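Local structure of malate dehydrogenase (Entamoeba histolytica, 3I0P) at the interface of chains A and B. The protein catalyses the NAD-dependent interconversion of malate and oxaloacetate, as a member of the malate/L-lactate dehydrogenase family. Numbering follows the deposited sequence. Chains: chain A/B, Malate dehydrogenase.

Contact 1: the interface of chains A and B. Residues chain A 140, 142, 168, 170, 178; chain B 249-250, 253, 257.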
# COMPACT_ATOMS: atom_id res chain seq x y z
N ILE A 140 -5.90 -8.25 11.40
CA ILE A 140 -5.61 -7.23 10.40
C ILE A 140 -6.11 -7.82 9.09
O ILE A 140 -5.78 -8.96 8.78
CB ILE A 140 -4.09 -6.95 10.30
CG1 ILE A 140 -3.60 -6.24 11.57
CG2 ILE A 140 -3.76 -6.11 9.08
CD1 ILE A 140 -2.12 -6.48 11.92
N ILE A 142 -6.33 -7.28 4.90
CA ILE A 142 -5.84 -6.58 3.72
C ILE A 142 -6.45 -7.27 2.50
O ILE A 142 -6.43 -8.49 2.39
CB ILE A 142 -4.29 -6.61 3.63
CG1 ILE A 142 -3.66 -5.98 4.88
CG2 ILE A 142 -3.81 -5.92 2.35
CD1 ILE A 142 -2.16 -6.22 5.05
N ILE A 168 -7.60 -1.88 3.96
CA ILE A 168 -6.85 -2.38 5.12
C ILE A 168 -7.68 -2.12 6.37
O ILE A 168 -7.95 -0.96 6.71
CB ILE A 168 -5.49 -1.66 5.28
CG1 ILE A 168 -4.65 -1.78 4.01
CG2 ILE A 168 -4.73 -2.20 6.49
CD1 ILE A 168 -3.71 -0.62 3.81
N ILE A 170 -7.99 -2.68 10.49
CA ILE A 170 -7.18 -2.95 11.67
C ILE A 170 -7.98 -2.72 12.94
O ILE A 170 -8.58 -1.64 13.11
CB ILE A 170 -5.89 -2.07 11.68
CG1 ILE A 170 -4.96 -2.47 10.52
CG2 ILE A 170 -5.18 -2.15 13.04
CD1 ILE A 170 -3.91 -1.45 10.17
N TYR A 178 -9.80 1.03 12.48
CA TYR A 178 -9.09 1.69 11.41
C TYR A 178 -9.50 0.97 10.14
O TYR A 178 -9.50 -0.27 10.08
CB TYR A 178 -7.58 1.55 11.63
CG TYR A 178 -6.71 1.89 10.42
CD1 TYR A 178 -6.00 3.08 10.36
CD2 TYR A 178 -6.56 0.99 9.37
CE1 TYR A 178 -5.19 3.38 9.27
CE2 TYR A 178 -5.76 1.28 8.28
CZ TYR A 178 -5.08 2.47 8.23
OH TYR A 178 -4.28 2.76 7.15
N CYS B 249 -3.03 7.71 5.18
CA CYS B 249 -3.52 6.43 5.71
C CYS B 249 -2.52 5.29 5.51
O CYS B 249 -2.37 4.45 6.40
CB CYS B 249 -4.87 6.05 5.11
SG CYS B 249 -6.19 7.13 5.69
N LEU B 250 -1.84 5.28 4.37
CA LEU B 250 -0.84 4.26 4.07
C LEU B 250 0.38 4.38 5.00
O LEU B 250 0.87 3.37 5.51
CB LEU B 250 -0.43 4.28 2.59
CG LEU B 250 -1.50 3.87 1.56
CD1 LEU B 250 -1.04 4.16 0.11
CD2 LEU B 250 -1.95 2.41 1.70
N PHE B 253 -0.70 2.91 8.22
CA PHE B 253 -0.65 1.46 8.03
C PHE B 253 0.75 0.96 8.36
O PHE B 253 0.92 0.09 9.21
CB PHE B 253 -1.04 1.10 6.59
CG PHE B 253 -0.68 -0.31 6.18
CD1 PHE B 253 -1.27 -1.41 6.80
CD2 PHE B 253 0.22 -0.54 5.14
CE1 PHE B 253 -0.94 -2.71 6.41
CE2 PHE B 253 0.56 -1.84 4.74
CZ PHE B 253 -0.02 -2.92 5.37
N MET B 257 1.77 -1.50 11.58
CA MET B 257 2.44 -2.77 11.29
C MET B 257 3.83 -2.83 11.91
O MET B 257 4.27 -3.89 12.33
CB MET B 257 2.56 -2.99 9.76
CG MET B 257 1.23 -3.07 9.01
SD MET B 257 0.36 -4.60 9.36
CE MET B 257 1.06 -5.71 8.14
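In the two-fold pair of this malate/L-lactate dehydrogenase family member, probably its biological dimer, helix 244-259 of chain B lies against a sheet surface of chain A formed by strands 139-145, 166-170 and 178-182, and B:Phe253 carries the largest share of this patch, with 71 Å² hidden. Its CG stands anti to the backbone N (chi1 165°), which carries the phenyl ring out toward the isoleucines of the strands. A:Ile168 meets the ring with both branches. The end methyl CD1 sits over one face, displaced toward the rim and 3.9 Å from B:Phe253 CG, while the branch methyl CG2 comes to 3.6 Å from CD1 of the ring. A:Ile142 crosses the ring at about a right angle and touches its far end, CD1 lying 3.9 Å from B:Phe253 CZ. One turn further along the helix, B:Met257 bends at chi2 and chi3 and offers its thioether sulfur SD to the end methyl CD1 of A:Ile140 at 4.0 Å. At the other end of the patch B:Leu250 brushes A:Ile168, CD2 to CD1 at 4.1 Å. Here the contact turns polar: the phenol OH of A:Tyr178 donates a hydrogen bond of 2.7 Å to the backbone O of B:Cys249. The acceptor oxygen lies at the edge of the tyrosine ring, in its plane, but the hydroxyl stands above the carbonyl plane, 49° out of it, with a C=O...OH angle of 123°.

Contact 2: the interface of chains A and B. Residues chain A 153, 160-161, 248, 252, 267; chain B 310-311, 314, 323.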
# COMPACT_ATOMS: atom_id res chain seq x y z
N ALA A 153 -0.62 4.12 -16.76
CA ALA A 153 0.71 3.99 -16.15
C ALA A 153 1.42 5.34 -16.12
O ALA A 153 0.97 6.30 -16.76
CB ALA A 153 1.54 2.99 -16.93
N ILE A 160 -4.97 1.41 -18.95
CA ILE A 160 -4.49 0.02 -18.91
C ILE A 160 -4.77 -0.70 -17.57
O ILE A 160 -5.03 -1.91 -17.55
CB ILE A 160 -2.98 -0.07 -19.31
CG1 ILE A 160 -2.55 -1.53 -19.55
CG2 ILE A 160 -2.09 0.65 -18.28
CD1 ILE A 160 -3.27 -2.22 -20.70
N LEU A 161 -4.72 0.05 -16.47
CA LEU A 161 -4.90 -0.52 -15.14
C LEU A 161 -6.27 -0.16 -14.60
O LEU A 161 -6.79 0.92 -14.86
CB LEU A 161 -3.83 0.03 -14.19
CG LEU A 161 -2.46 -0.63 -14.15
CD1 LEU A 161 -1.39 0.37 -13.74
CD2 LEU A 161 -2.48 -1.82 -13.21
N TYR A 248 1.03 4.32 -9.15
CA TYR A 248 1.14 3.41 -10.28
C TYR A 248 1.68 2.03 -9.87
O TYR A 248 1.08 1.01 -10.19
CB TYR A 248 1.97 4.07 -11.39
CG TYR A 248 2.54 3.16 -12.45
CD1 TYR A 248 1.77 2.16 -13.05
CD2 TYR A 248 3.87 3.33 -12.87
CE1 TYR A 248 2.31 1.33 -14.03
CE2 TYR A 248 4.41 2.51 -13.87
CZ TYR A 248 3.63 1.51 -14.44
OH TYR A 248 4.17 0.70 -15.41
N GLU A 252 -0.31 -1.63 -9.64
CA GLU A 252 0.18 -2.90 -10.18
C GLU A 252 0.25 -4.00 -9.12
O GLU A 252 -0.11 -5.16 -9.40
CB GLU A 252 1.53 -2.74 -10.89
CG GLU A 252 1.97 -4.04 -11.54
CD GLU A 252 3.32 -3.98 -12.23
OE1 GLU A 252 3.92 -2.89 -12.38
OE2 GLU A 252 3.77 -5.07 -12.64
N LEU A 267 -5.54 -6.56 -16.51
CA LEU A 267 -5.43 -5.39 -17.39
C LEU A 267 -6.49 -5.39 -18.51
O LEU A 267 -7.65 -5.68 -18.26
CB LEU A 267 -4.01 -5.29 -17.96
CG LEU A 267 -2.83 -5.35 -16.97
CD1 LEU A 267 -1.53 -5.67 -17.68
CD2 LEU A 267 -2.69 -4.08 -16.14
N THR B 310 3.02 -5.71 -21.01
CA THR B 310 1.82 -5.03 -21.47
C THR B 310 1.89 -3.56 -21.09
O THR B 310 1.62 -2.69 -21.91
CB THR B 310 0.55 -5.66 -20.87
OG1 THR B 310 0.50 -7.03 -21.26
CG2 THR B 310 -0.71 -4.95 -21.37
N LEU B 311 2.26 -3.30 -19.84
CA LEU B 311 2.34 -1.94 -19.32
C LEU B 311 3.31 -1.08 -20.14
O LEU B 311 2.94 0.01 -20.59
CB LEU B 311 2.73 -1.94 -17.83
CG LEU B 311 1.66 -2.34 -16.79
CD1 LEU B 311 2.30 -2.47 -15.41
CD2 LEU B 311 0.48 -1.37 -16.76
N THR B 314 2.14 0.13 -23.78
CA THR B 314 1.04 1.07 -23.98
C THR B 314 1.55 2.41 -24.51
O THR B 314 2.74 2.71 -24.41
CB THR B 314 0.18 1.30 -22.70
OG1 THR B 314 1.01 1.71 -21.61
CG2 THR B 314 -0.57 0.03 -22.32
N ILE B 323 8.14 3.70 -20.57
CA ILE B 323 7.42 3.44 -19.34
C ILE B 323 8.25 2.42 -18.55
O ILE B 323 8.79 1.47 -19.12
CB ILE B 323 5.99 2.92 -19.64
CG1 ILE B 323 5.16 4.02 -20.31
CG2 ILE B 323 5.29 2.38 -18.38
CD1 ILE B 323 3.87 3.56 -20.98
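B:Leu311, near the C-terminal end of helix 297-312, plugs into a pocket of chain A lined by A:Ile160, A:Leu161, A:Tyr248 and A:Glu252, and 91 Å² of its surface is hidden there. Its two methyls part company. CD2 packs on aliphatic carbon, 3.6 Å from the branch methyl CG2 of A:Ile160, with the isobutyl end of A:Leu161 crossing at about a right angle. CD1 points to the polar wall, where it lies 3.5 Å from the carboxylate oxygen OE1 of A:Glu252 and near the phenol OH and CE1 of A:Tyr248, whose side chain reaches toward the leucine tip to tip. A:Glu252 reaches this methyl with an extended chain, CG anti to the backbone N (chi1 -176°). The tyrosine ring is itself backed within chain A: A:Ala153 CA covers one face near the rim and A:Leu161 CD1 lies at its edge.

A:Ile160 extends the close packing, its CG1 branch lying across two threonine methyls that sit side by side: CD1 is 3.8 Å from B:Thr310 CG2, and CG1 is 3.7 Å from B:Thr314 CG2. The hydroxyl OG1 of B:Thr314 turns back to its own chain and donates a 2.8 Å hydrogen bond, in the carbonyl plane, to the backbone O of B:Leu311, tying the residues after the helix to its last turn.

Toward B:Ile323 the patch thins: this residue hides 11 Å², its CG2 lying 3.6 Å from the phenol OH of A:Tyr248 but 4.1 Å from A:Ala153 CB. No hydrogen bond crosses this patch, so shape and apolar burial probably hold the helix end of one subunit against the other and help set the pairing.

About 25 Å separates the C-alpha centres of contact 1 and contact 2, which belong to one two-fold interface. Helix 244-259 serves both, through different residues and from different subunits: chain B supplies it to the sheet surface in contact 1, and chain A supplies it to the leucine pocket in contact 2. By symmetry each copy of this helix takes part in both, and its neighbouring positions 248 and 249 fall one in each contact, so different sides of the helix face different regions of the partner subunit. Together they probably fix how the two subunits are set against each other.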